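Local coordinates for protein 361aa long hypothetical D-aminopeptidase (Pyrococcus horikoshii, PDB 2DRH) that is of unknown function but is probably an aminopeptidase, at residues F72-Y77 and R261-L266; A188-E193 and V319-I324; V192-K197 and D305-P310. All blocks are in the same frame, centred on the assembly; numbering follows the deposited sequence.

Contact 1 (F72-Y77 and R261-L266)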
ATOM      1  N   PHE A  72       7.400   7.032   3.583  1.00 15.72           N
ATOM      2  CA  PHE A  72       7.298   5.635   3.964  1.00 17.93           C
ATOM      3  C   PHE A  72       7.060   5.470   5.460  1.00 16.87           C
ATOM      4  O   PHE A  72       7.775   6.039   6.287  1.00 17.87           O
ATOM      5  CB  PHE A  72       8.572   4.880   3.592  1.00 15.88           C
ATOM      6  CG  PHE A  72       8.608   3.466   4.113  1.00 19.63           C
ATOM      7  CD1 PHE A  72       7.682   2.520   3.670  1.00 18.24           C
ATOM      8  CD2 PHE A  72       9.565   3.082   5.054  1.00 19.30           C
ATOM      9  CE1 PHE A  72       7.713   1.218   4.154  1.00 17.67           C
ATOM     10  CE2 PHE A  72       9.604   1.779   5.545  1.00 18.02           C
ATOM     11  CZ  PHE A  72       8.679   0.849   5.096  1.00 16.98           C
ATOM     12  N   VAL A  73       6.043   4.694   5.804  1.00 17.51           N
ATOM     13  CA  VAL A  73       5.755   4.439   7.205  1.00 16.71           C
ATOM     14  C   VAL A  73       6.380   3.091   7.526  1.00 16.10           C
ATOM     15  O   VAL A  73       5.927   2.070   7.014  1.00 15.75           O
ATOM     16  CB  VAL A  73       4.243   4.359   7.470  1.00 18.79           C
ATOM     17  CG1 VAL A  73       3.988   4.093   8.960  1.00 16.26           C
ATOM     18  CG2 VAL A  73       3.573   5.663   7.049  1.00 18.08           C
ATOM     19  N   MET A  74       7.448   3.089   8.328  1.00 15.44           N
ATOM     20  CA  MET A  74       8.086   1.835   8.711  1.00 16.99           C
ATOM     21  C   MET A  74       7.197   1.199   9.789  1.00 16.45           C
ATOM     22  O   MET A  74       6.875   0.016   9.728  1.00 16.77           O
ATOM     23  CB  MET A  74       9.493   2.080   9.264  1.00 18.69           C
ATOM     24  CG  MET A  74      10.152   0.825   9.844  1.00 18.45           C
ATOM     25  SD  MET A  74      10.345  -0.530   8.662  1.00 23.38           S
ATOM     26  CE  MET A  74      11.638  -1.449   9.439  1.00 22.98           C
ATOM     27  N   ASN A  75       6.812   1.999  10.775  1.00 16.73           N
ATOM     28  CA  ASN A  75       5.924   1.531  11.834  1.00 16.85           C
ATOM     29  C   ASN A  75       4.950   2.657  12.137  1.00 15.86           C
ATOM     30  O   ASN A  75       5.344   3.734  12.591  1.00 13.61           O
ATOM     31  CB  ASN A  75       6.695   1.134  13.092  1.00 15.86           C
ATOM     32  CG  ASN A  75       5.797   0.455  14.131  1.00 17.33           C
ATOM     33  OD1 ASN A  75       5.007  -0.428  13.798  1.00 11.83           O
ATOM     34  ND2 ASN A  75       5.926   0.864  15.387  1.00 12.19           N
ATOM     35  N   GLY A  76       3.675   2.390  11.862  1.00 17.04           N
ATOM     36  CA  GLY A  76       2.623   3.369  12.064  1.00 18.24           C
ATOM     37  C   GLY A  76       2.096   3.666  13.459  1.00 17.45           C
ATOM     38  O   GLY A  76       0.947   4.074  13.595  1.00 16.34           O
ATOM     39  N   TYR A  77       2.891   3.462  14.501  1.00 19.67           N
ATOM     40  CA  TYR A  77       2.409   3.800  15.843  1.00 20.25           C
ATOM     41  C   TYR A  77       2.751   5.276  15.924  1.00 19.50           C
ATOM     42  O   TYR A  77       3.566   5.709  16.735  1.00 18.26           O
ATOM     43  CB  TYR A  77       3.166   3.021  16.914  1.00 21.85           C
ATOM     44  CG  TYR A  77       2.414   2.961  18.218  1.00 24.68           C
ATOM     45  CD1 TYR A  77       2.247   4.097  19.003  1.00 24.38           C
ATOM     46  CD2 TYR A  77       1.838   1.768  18.653  1.00 25.59           C
ATOM     47  CE1 TYR A  77       1.521   4.050  20.192  1.00 28.82           C
ATOM     48  CE2 TYR A  77       1.110   1.709  19.836  1.00 28.74           C
ATOM     49  CZ  TYR A  77       0.956   2.851  20.601  1.00 28.98           C
ATOM     50  OH  TYR A  77       0.245   2.791  21.778  1.00 31.87           O
ATOM     51  N   ARG A 261      14.749   4.149   2.021  1.00 18.07           N
ATOM     52  CA  ARG A 261      16.169   3.964   2.261  1.00 17.37           C
ATOM     53  C   ARG A 261      16.620   4.581   3.574  1.00 17.02           C
ATOM     54  O   ARG A 261      17.676   4.228   4.115  1.00 17.16           O
ATOM     55  CB  ARG A 261      16.966   4.533   1.078  1.00 18.58           C
ATOM     56  CG  ARG A 261      16.639   3.843  -0.244  1.00 17.10           C
ATOM     57  CD  ARG A 261      16.796   2.323  -0.114  1.00 19.43           C
ATOM     58  NE  ARG A 261      16.584   1.607  -1.370  1.00 17.31           N
ATOM     59  CZ  ARG A 261      15.402   1.397  -1.933  1.00 17.15           C
ATOM     60  NH1 ARG A 261      14.295   1.845  -1.362  1.00 19.37           N
ATOM     61  NH2 ARG A 261      15.326   0.726  -3.069  1.00 18.12           N
ATOM     62  N   ALA A 262      15.813   5.492   4.096  1.00 16.35           N
ATOM     63  CA  ALA A 262      16.126   6.128   5.363  1.00 18.38           C
ATOM     64  C   ALA A 262      16.110   5.083   6.480  1.00 18.30           C
ATOM     65  O   ALA A 262      16.811   5.226   7.482  1.00 19.22           O
ATOM     66  CB  ALA A 262      15.108   7.227   5.665  1.00 19.64           C
ATOM     67  N   ILE A 263      15.318   4.031   6.302  1.00 19.09           N
ATOM     68  CA  ILE A 263      15.225   2.982   7.312  1.00 20.27           C
ATOM     69  C   ILE A 263      16.517   2.189   7.416  1.00 21.17           C
ATOM     70  O   ILE A 263      16.815   1.605   8.462  1.00 21.35           O
ATOM     71  CB  ILE A 263      14.068   2.015   7.011  1.00 20.98           C
ATOM     72  CG1 ILE A 263      12.772   2.806   6.872  1.00 21.63           C
ATOM     73  CG2 ILE A 263      13.926   1.000   8.144  1.00 21.85           C
ATOM     74  CD1 ILE A 263      12.455   3.669   8.081  1.00 23.83           C
ATOM     75  N   VAL A 264      17.290   2.156   6.335  1.00 19.01           N
ATOM     76  CA  VAL A 264      18.551   1.438   6.377  1.00 18.64           C
ATOM     77  C   VAL A 264      19.465   2.127   7.397  1.00 19.00           C
ATOM     78  O   VAL A 264      20.127   1.465   8.199  1.00 19.83           O
ATOM     79  CB  VAL A 264      19.233   1.414   4.994  1.00 20.11           C
ATOM     80  CG1 VAL A 264      20.569   0.688   5.090  1.00 17.53           C
ATOM     81  CG2 VAL A 264      18.335   0.712   3.985  1.00 17.27           C
ATOM     82  N   GLY A 265      19.482   3.459   7.372  1.00 17.98           N
ATOM     83  CA  GLY A 265      20.302   4.207   8.307  1.00 17.99           C
ATOM     84  C   GLY A 265      19.808   4.023   9.734  1.00 18.51           C
ATOM     85  O   GLY A 265      20.599   3.874  10.660  1.00 20.34           O
ATOM     86  N   LEU A 266      18.492   4.038   9.910  1.00 18.66           N
ATOM     87  CA  LEU A 266      17.893   3.857  11.226  1.00 20.66           C
ATOM     88  C   LEU A 266      18.327   2.519  11.825  1.00 19.67           C
ATOM     89  O   LEU A 266      18.829   2.464  12.941  1.00 20.01           O
ATOM     90  CB  LEU A 266      16.363   3.908  11.112  1.00 22.24           C
ATOM     91  CG  LEU A 266      15.486   3.544  12.322  1.00 22.22           C
ATOM     92  CD1 LEU A 266      15.841   4.425  13.503  1.00 19.14           C
ATOM     93  CD2 LEU A 266      14.008   3.713  11.958  1.00 20.15           C
TER

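Contact 2 (A188-E193 and V319-I324)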
ATOM      1  N   ALA A 188      22.533  15.931   8.873  1.00 21.19           N
ATOM      2  CA  ALA A 188      23.740  15.639   8.117  1.00 21.36           C
ATOM      3  C   ALA A 188      23.392  15.619   6.641  1.00 21.16           C
ATOM      4  O   ALA A 188      22.222  15.521   6.279  1.00 21.11           O
ATOM      5  CB  ALA A 188      24.322  14.287   8.542  1.00 20.71           C
ATOM      6  N   SER A 189      24.407  15.715   5.790  1.00 20.80           N
ATOM      7  CA  SER A 189      24.186  15.701   4.352  1.00 22.53           C
ATOM      8  C   SER A 189      25.311  14.949   3.667  1.00 23.70           C
ATOM      9  O   SER A 189      26.372  14.731   4.250  1.00 24.94           O
ATOM     10  CB  SER A 189      24.126  17.129   3.802  1.00 22.11           C
ATOM     11  OG  SER A 189      25.392  17.753   3.886  1.00 23.15           O
ATOM     12  N   ARG A 190      25.065  14.547   2.426  1.00 24.55           N
ATOM     13  CA  ARG A 190      26.053  13.823   1.638  1.00 24.36           C
ATOM     14  C   ARG A 190      25.989  14.309   0.204  1.00 25.30           C
ATOM     15  O   ARG A 190      24.922  14.677  -0.285  1.00 24.91           O
ATOM     16  CB  ARG A 190      25.774  12.316   1.676  1.00 24.20           C
ATOM     17  CG  ARG A 190      26.110  11.654   2.999  1.00 25.48           C
ATOM     18  CD  ARG A 190      27.598  11.768   3.310  1.00 25.14           C
ATOM     19  NE  ARG A 190      27.973  11.001   4.496  1.00 25.94           N
ATOM     20  CZ  ARG A 190      27.762  11.389   5.749  1.00 25.78           C
ATOM     21  NH1 ARG A 190      27.176  12.552   6.008  1.00 23.10           N
ATOM     22  NH2 ARG A 190      28.145  10.607   6.751  1.00 26.24           N
ATOM     23  N   ILE A 191      27.140  14.312  -0.461  1.00 27.29           N
ATOM     24  CA  ILE A 191      27.237  14.738  -1.853  1.00 26.48           C
ATOM     25  C   ILE A 191      27.494  13.500  -2.692  1.00 25.89           C
ATOM     26  O   ILE A 191      28.264  12.633  -2.287  1.00 27.29           O
ATOM     27  CB  ILE A 191      28.413  15.718  -2.053  1.00 28.01           C
ATOM     28  CG1 ILE A 191      28.193  16.975  -1.211  1.00 28.82           C
ATOM     29  CG2 ILE A 191      28.559  16.071  -3.526  1.00 27.63           C
ATOM     30  CD1 ILE A 191      26.944  17.745  -1.575  1.00 29.15           C
ATOM     31  N   VAL A 192      26.852  13.406  -3.851  1.00 26.17           N
ATOM     32  CA  VAL A 192      27.047  12.255  -4.735  1.00 26.61           C
ATOM     33  C   VAL A 192      27.095  12.706  -6.191  1.00 27.59           C
ATOM     34  O   VAL A 192      26.368  13.619  -6.595  1.00 29.35           O
ATOM     35  CB  VAL A 192      25.904  11.201  -4.579  1.00 26.03           C
ATOM     36  CG1 VAL A 192      25.643  10.926  -3.100  1.00 26.45           C
ATOM     37  CG2 VAL A 192      24.633  11.684  -5.263  1.00 22.04           C
ATOM     38  N   GLU A 193      27.954  12.073  -6.983  1.00 28.11           N
ATOM     39  CA  GLU A 193      28.044  12.435  -8.390  1.00 30.15           C
ATOM     40  C   GLU A 193      27.424  11.347  -9.247  1.00 28.71           C
ATOM     41  O   GLU A 193      27.818  10.184  -9.171  1.00 28.71           O
ATOM     42  CB  GLU A 193      29.501  12.672  -8.814  1.00 31.06           C
ATOM     43  CG  GLU A 193      29.615  13.138 -10.261  1.00 36.05           C
ATOM     44  CD  GLU A 193      31.005  13.623 -10.632  1.00 39.29           C
ATOM     45  OE1 GLU A 193      31.428  14.690 -10.133  1.00 39.86           O
ATOM     46  OE2 GLU A 193      31.676  12.934 -11.427  1.00 41.92           O
ATOM     47  N   VAL A 319      21.019   9.652   7.126  1.00 19.09           N
ATOM     48  CA  VAL A 319      20.153   9.314   8.256  1.00 20.17           C
ATOM     49  C   VAL A 319      20.953   8.739   9.416  1.00 17.55           C
ATOM     50  O   VAL A 319      20.786   9.169  10.545  1.00 19.72           O
ATOM     51  CB  VAL A 319      19.051   8.302   7.849  1.00 19.91           C
ATOM     52  CG1 VAL A 319      18.338   7.746   9.108  1.00 19.40           C
ATOM     53  CG2 VAL A 319      18.034   8.989   6.945  1.00 17.53           C
ATOM     54  N   GLU A 320      21.833   7.781   9.138  1.00 19.20           N
ATOM     55  CA  GLU A 320      22.624   7.174  10.205  1.00 19.81           C
ATOM     56  C   GLU A 320      23.422   8.216  10.979  1.00 20.71           C
ATOM     57  O   GLU A 320      23.396   8.228  12.213  1.00 17.48           O
ATOM     58  CB  GLU A 320      23.575   6.102   9.655  1.00 20.20           C
ATOM     59  CG  GLU A 320      24.336   5.342  10.748  1.00 20.71           C
ATOM     60  CD  GLU A 320      25.248   4.244  10.207  1.00 22.90           C
ATOM     61  OE1 GLU A 320      24.984   3.727   9.094  1.00 25.39           O
ATOM     62  OE2 GLU A 320      26.221   3.883  10.908  1.00 20.20           O
ATOM     63  N   GLU A 321      24.133   9.091  10.269  1.00 20.05           N
ATOM     64  CA  GLU A 321      24.908  10.097  10.965  1.00 19.76           C
ATOM     65  C   GLU A 321      23.984  11.095  11.655  1.00 19.63           C
ATOM     66  O   GLU A 321      24.249  11.508  12.785  1.00 19.73           O
ATOM     67  CB  GLU A 321      25.857  10.841  10.013  1.00 22.50           C
ATOM     68  CG  GLU A 321      27.017  11.520  10.761  1.00 22.81           C
ATOM     69  CD  GLU A 321      27.703  12.624   9.965  1.00 26.41           C
ATOM     70  OE1 GLU A 321      28.070  12.394   8.793  1.00 27.80           O
ATOM     71  OE2 GLU A 321      27.880  13.727  10.525  1.00 26.85           O
ATOM     72  N   ALA A 322      22.900  11.478  10.983  1.00 18.50           N
ATOM     73  CA  ALA A 322      21.961  12.436  11.557  1.00 19.91           C
ATOM     74  C   ALA A 322      21.438  11.952  12.909  1.00 20.09           C
ATOM     75  O   ALA A 322      21.245  12.756  13.825  1.00 22.63           O
ATOM     76  CB  ALA A 322      20.800  12.680  10.608  1.00 16.51           C
ATOM     77  N   ILE A 323      21.208  10.648  13.030  1.00 19.71           N
ATOM     78  CA  ILE A 323      20.721  10.084  14.283  1.00 19.30           C
ATOM     79  C   ILE A 323      21.792  10.235  15.350  1.00 21.22           C
ATOM     80  O   ILE A 323      21.519  10.712  16.453  1.00 21.54           O
ATOM     81  CB  ILE A 323      20.357   8.589  14.131  1.00 19.19           C
ATOM     82  CG1 ILE A 323      19.129   8.450  13.226  1.00 18.55           C
ATOM     83  CG2 ILE A 323      20.089   7.966  15.510  1.00 17.44           C
ATOM     84  CD1 ILE A 323      18.767   7.018  12.878  1.00 16.34           C
ATOM     85  N   ILE A 324      23.017   9.836  15.019  1.00 20.27           N
ATOM     86  CA  ILE A 324      24.117   9.946  15.968  1.00 22.48           C
ATOM     87  C   ILE A 324      24.322  11.410  16.393  1.00 23.19           C
ATOM     88  O   ILE A 324      24.458  11.704  17.588  1.00 22.78           O
ATOM     89  CB  ILE A 324      25.429   9.376  15.367  1.00 22.85           C
ATOM     90  CG1 ILE A 324      25.244   7.889  15.046  1.00 22.27           C
ATOM     91  CG2 ILE A 324      26.589   9.583  16.326  1.00 22.71           C
ATOM     92  CD1 ILE A 324      24.684   7.058  16.199  1.00 24.73           C
TER

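Contact 3 (V192-K197 and D305-P310)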
ATOM      1  N   VAL A 192      26.852  13.406  -3.851  1.00 26.17           N
ATOM      2  CA  VAL A 192      27.047  12.255  -4.735  1.00 26.61           C
ATOM      3  C   VAL A 192      27.095  12.706  -6.191  1.00 27.59           C
ATOM      4  O   VAL A 192      26.368  13.619  -6.595  1.00 29.35           O
ATOM      5  CB  VAL A 192      25.904  11.201  -4.579  1.00 26.03           C
ATOM      6  CG1 VAL A 192      25.643  10.926  -3.100  1.00 26.45           C
ATOM      7  CG2 VAL A 192      24.633  11.684  -5.263  1.00 22.04           C
ATOM      8  N   GLU A 193      27.954  12.073  -6.983  1.00 28.11           N
ATOM      9  CA  GLU A 193      28.044  12.435  -8.390  1.00 30.15           C
ATOM     10  C   GLU A 193      27.424  11.347  -9.247  1.00 28.71           C
ATOM     11  O   GLU A 193      27.818  10.184  -9.171  1.00 28.71           O
ATOM     12  CB  GLU A 193      29.501  12.672  -8.814  1.00 31.06           C
ATOM     13  CG  GLU A 193      29.615  13.138 -10.261  1.00 36.05           C
ATOM     14  CD  GLU A 193      31.005  13.623 -10.632  1.00 39.29           C
ATOM     15  OE1 GLU A 193      31.428  14.690 -10.133  1.00 39.86           O
ATOM     16  OE2 GLU A 193      31.676  12.934 -11.427  1.00 41.92           O
ATOM     17  N   ILE A 194      26.440  11.732 -10.052  1.00 28.38           N
ATOM     18  CA  ILE A 194      25.756  10.792 -10.928  1.00 28.44           C
ATOM     19  C   ILE A 194      25.818  11.282 -12.372  1.00 29.38           C
ATOM     20  O   ILE A 194      25.248  12.318 -12.717  1.00 27.81           O
ATOM     21  CB  ILE A 194      24.283  10.614 -10.509  1.00 27.18           C
ATOM     22  CG1 ILE A 194      24.217  10.049  -9.086  1.00 27.57           C
ATOM     23  CG2 ILE A 194      23.573   9.687 -11.479  1.00 25.78           C
ATOM     24  CD1 ILE A 194      22.813   9.985  -8.525  1.00 27.52           C
ATOM     25  N   GLU A 195      26.516  10.522 -13.208  1.00 31.69           N
ATOM     26  CA  GLU A 195      26.678  10.867 -14.614  1.00 33.21           C
ATOM     27  C   GLU A 195      27.218  12.283 -14.770  1.00 32.80           C
ATOM     28  O   GLU A 195      26.613  13.123 -15.432  1.00 31.63           O
ATOM     29  CB  GLU A 195      25.344  10.728 -15.357  1.00 34.32           C
ATOM     30  CG  GLU A 195      24.829   9.293 -15.462  1.00 36.35           C
ATOM     31  CD  GLU A 195      25.861   8.338 -16.037  1.00 38.48           C
ATOM     32  OE1 GLU A 195      26.726   7.853 -15.276  1.00 41.23           O
ATOM     33  OE2 GLU A 195      25.818   8.075 -17.254  1.00 40.18           O
ATOM     34  N   GLY A 196      28.355  12.540 -14.131  1.00 34.30           N
ATOM     35  CA  GLY A 196      28.991  13.843 -14.215  1.00 37.14           C
ATOM     36  C   GLY A 196      28.247  15.007 -13.590  1.00 38.43           C
ATOM     37  O   GLY A 196      28.459  16.153 -13.979  1.00 40.54           O
ATOM     38  N   LYS A 197      27.379  14.730 -12.623  1.00 38.74           N
ATOM     39  CA  LYS A 197      26.633  15.797 -11.966  1.00 38.23           C
ATOM     40  C   LYS A 197      26.605  15.611 -10.455  1.00 36.75           C
ATOM     41  O   LYS A 197      26.436  14.498  -9.955  1.00 35.37           O
ATOM     42  CB  LYS A 197      25.202  15.861 -12.509  1.00 40.80           C
ATOM     43  CG  LYS A 197      25.130  16.150 -14.000  1.00 45.63           C
ATOM     44  CD  LYS A 197      25.872  17.438 -14.344  1.00 48.13           C
ATOM     45  CE  LYS A 197      25.955  17.653 -15.846  1.00 49.37           C
ATOM     46  NZ  LYS A 197      26.745  18.874 -16.185  1.00 50.46           N
ATOM     47  N   ASP A 305      15.771   5.413 -13.020  1.00 22.40           N
ATOM     48  CA  ASP A 305      15.983   4.569 -11.849  1.00 22.24           C
ATOM     49  C   ASP A 305      17.285   3.783 -11.842  1.00 20.45           C
ATOM     50  O   ASP A 305      17.844   3.512 -10.787  1.00 19.72           O
ATOM     51  CB  ASP A 305      14.799   3.613 -11.680  1.00 20.47           C
ATOM     52  CG  ASP A 305      13.556   4.327 -11.210  1.00 20.50           C
ATOM     53  OD1 ASP A 305      13.550   4.801 -10.059  1.00 23.13           O
ATOM     54  OD2 ASP A 305      12.589   4.433 -11.991  1.00 25.28           O
ATOM     55  N   SER A 306      17.780   3.435 -13.021  1.00 22.86           N
ATOM     56  CA  SER A 306      19.015   2.662 -13.123  1.00 22.79           C
ATOM     57  C   SER A 306      20.258   3.401 -12.624  1.00 23.19           C
ATOM     58  O   SER A 306      21.300   2.779 -12.398  1.00 24.08           O
ATOM     59  CB  SER A 306      19.247   2.232 -14.573  1.00 24.88           C
ATOM     60  OG  SER A 306      19.563   3.353 -15.380  1.00 25.39           O
ATOM     61  N   VAL A 307      20.166   4.713 -12.442  1.00 20.79           N
ATOM     62  CA  VAL A 307      21.333   5.460 -11.980  1.00 21.85           C
ATOM     63  C   VAL A 307      21.203   6.097 -10.597  1.00 22.08           C
ATOM     64  O   VAL A 307      22.070   6.876 -10.197  1.00 21.85           O
ATOM     65  CB  VAL A 307      21.716   6.587 -12.984  1.00 21.70           C
ATOM     66  CG1 VAL A 307      21.819   6.019 -14.396  1.00 21.25           C
ATOM     67  CG2 VAL A 307      20.706   7.709 -12.923  1.00 19.14           C
ATOM     68  N   ILE A 308      20.155   5.758  -9.848  1.00 21.57           N
ATOM     69  CA  ILE A 308      19.980   6.390  -8.544  1.00 22.76           C
ATOM     70  C   ILE A 308      20.389   5.643  -7.280  1.00 22.77           C
ATOM     71  O   ILE A 308      20.098   6.107  -6.176  1.00 24.54           O
ATOM     72  CB  ILE A 308      18.527   6.865  -8.366  1.00 24.56           C
ATOM     73  CG1 ILE A 308      17.577   5.666  -8.362  1.00 23.10           C
ATOM     74  CG2 ILE A 308      18.163   7.836  -9.483  1.00 24.65           C
ATOM     75  CD1 ILE A 308      16.110   6.063  -8.309  1.00 21.22           C
ATOM     76  N   SER A 309      21.069   4.511  -7.414  1.00 21.94           N
ATOM     77  CA  SER A 309      21.483   3.757  -6.231  1.00 20.74           C
ATOM     78  C   SER A 309      22.366   4.598  -5.304  1.00 21.64           C
ATOM     79  O   SER A 309      22.290   4.468  -4.074  1.00 19.15           O
ATOM     80  CB  SER A 309      22.189   2.463  -6.641  1.00 20.52           C
ATOM     81  OG  SER A 309      21.273   1.586  -7.279  1.00 16.99           O
ATOM     82  N   PRO A 310      23.217   5.475  -5.878  1.00 21.28           N
ATOM     83  CA  PRO A 310      24.068   6.310  -5.034  1.00 18.66           C
ATOM     84  C   PRO A 310      23.209   7.163  -4.101  1.00 18.36           C
ATOM     85  O   PRO A 310      23.575   7.394  -2.947  1.00 19.19           O
ATOM     86  CB  PRO A 310      24.836   7.150  -6.053  1.00 21.56           C
ATOM     87  CG  PRO A 310      25.002   6.199  -7.182  1.00 20.97           C
ATOM     88  CD  PRO A 310      23.622   5.596  -7.293  1.00 19.73           C
TER

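Contact 1 (F72-Y77 and R261-L266)
Ile263 of helix 252-268 lies between Phe72 of strand 65-73 and Met74 at the corner that follows. It supplies nearly all of the helix side of this contact. Its CG1 meets the edge of the Phe72 ring, near the ring plane, with CE2 of Phe72 3.6 Å from CG1 of Ile263. The ring reaches this place with CG of Phe72 opposite the backbone N (chi1 173°). A face of the same ring takes the backbone N of Met74, which lies 3.7 Å above the ring plane of Phe72, toward the rim. Met74 bends at chi2 (59°) and runs past two branches of the isoleucine. Its CB rests 3.6 Å from CD1 of Ile263. Its CE comes just as close to CG2 of Ile263, at 3.6 Å, with SD nearby. This is the tight part, and all three residues are buried and apolar.

The other side of the strand is different. Val73 turns its side chain away from the helix and is partly exposed in the assembly. It packs instead on Ile280 and on Ile84 of the third subunit. After Met74 the chain moves off, so Tyr77 is far from the helix and also partly exposed.

A classic beta bulge at Met74 and Asn75, opposite Asp279 of strand 278-285, accompanies this change of course. The helix is itself kinked here; Val264 N bonds to Arg261 O, three residues back. Val264 of the second subunit also packs on Met74. Within the chain, helix 252-268 lies between strand 65-73 and helix 309-328, where Val319 and Ile323 receive Ala262 and Leu266. Those two residues also touch strands 240-246 and 278-285 of the sheet.

Contact 2 (A188-E193 and V319-I324)
Arg190 bends back at chi2 (-62°), while Glu321 sends CG to the side opposite its backbone N (chi1 -159°) and then stays extended. These torsions bring guanidinium and carboxylate together, and the side chains cross at about a right angle. The setting is a helix packed on a beta sheet, part of the layered alpha/beta architecture of the DmpA-like fold. Strand 188-193 and helix 319-324 run nearly antiparallel, with an angle of 154° between their directions and axes 7.4 Å apart.

The salt bridge is end-on, but both terminal nitrogens go to one oxygen. NH2 of Arg190 lies 2.7 Å from OE1 of Glu321, which receives it on its anti lone pair, the one away from OE2. NH1 of Arg190 reaches the same OE1 of Glu321 at 2.9 Å, from above the carboxylate plane. The two groups are therefore not coplanar, and both bonds are well bent. OE2 of Glu321 is taken by the side-chain amides of Asn19 and Asn325, which should fix the rotation of the carboxylate.

The arginine is equally well occupied. Its NE pairs with Glu317, one turn earlier on the helix, and its NH2 also donates to the backbone O of Ile10. These bonds satisfy a buried cluster of one guanidinium and two carboxylates.

Ala188 packs beside the bridge. Its methyl CB touches CD of Glu321 at 4.0 Å and lies 4.4 Å from CB of Ala322. Next to it in the strand, Ser189 offers its backbone O to NH1 of Arg190, at 2.9 Å and almost within the guanidinium plane.

Contact 3 (V192-K197 and D305-P310)
Ile194 N bonds to Lys197 O at 2.8 Å, and this bond closes the turn that carries Ile194 against the 305-310 segment. A weak return bond runs from the N of Lys197 to the O of Ile194. Between them Glu195 and Gly196 both have positive phi, as in a type I' turn. The result is a tight two-residue beta hairpin joining strands 184-193 and 198-207.

Across the contact there are no hydrogen bonds. Ile194 crosses Val307 obliquely and lies against its backbone carbonyl. CG2 of Ile194 is 3.4 Å from O of Val307, and it also meets CG2 of Val307 at 3.8 Å. The first torsion (chi1 -61°) sets CG1 opposite the carbonyl carbon, so the CG1-CD1 arm reaches both Val307 O and Pro310. CD1 of Ile194 is 3.6 Å from O of Val307, and CG1 of Ile194 lies 4.2 Å from CB of Pro310. Further back along the strand, CB of Val192 sits 4.4 Å from CB of Pro310, a looser meeting. An alanine in place of Ile194 would probably open a gap beside Val307 and Pro310 and leave the hairpin tip freer to shift.

Segment 305-310 leads into helix 309-328, with Ile308 at the N-cap position. Its Asp305 makes salt bridges to Arg253 and Arg257 of helix 252-268. The side chains of Val192 and Ile194 also rest on Leu311, in the first turn of helix 309-328. At the outer edge Lys295 of the fourth subunit packs on Glu195 and Val307. With no bond across, the contact rests on apolar fit and on the Val307 carbonyl, while the turn bond and the Asp305 salt bridges probably hold the two sides in shape.

In the fold
Each contact sets one of two long helices, or the turn leading into it, against the strands or loops of one mixed sheet. Contacts 2 and 3 share strand 184-193 and helix 309-328, with centres about 16 Å apart. Contact 3 lies toward the start of that helix and contact 2 further along it. Contact 1 joins helix 252-268 to strand 65-73. Its centre is about 16 Å from that of contact 2, and the two touch helix to helix. Contact 3 is about 23 Å from contact 1, centre to centre. The chain order is 72-77, 188-197, 261-266, 305-310, 319-324, so distant parts of the sequence are tied into one helix layer on the sheet.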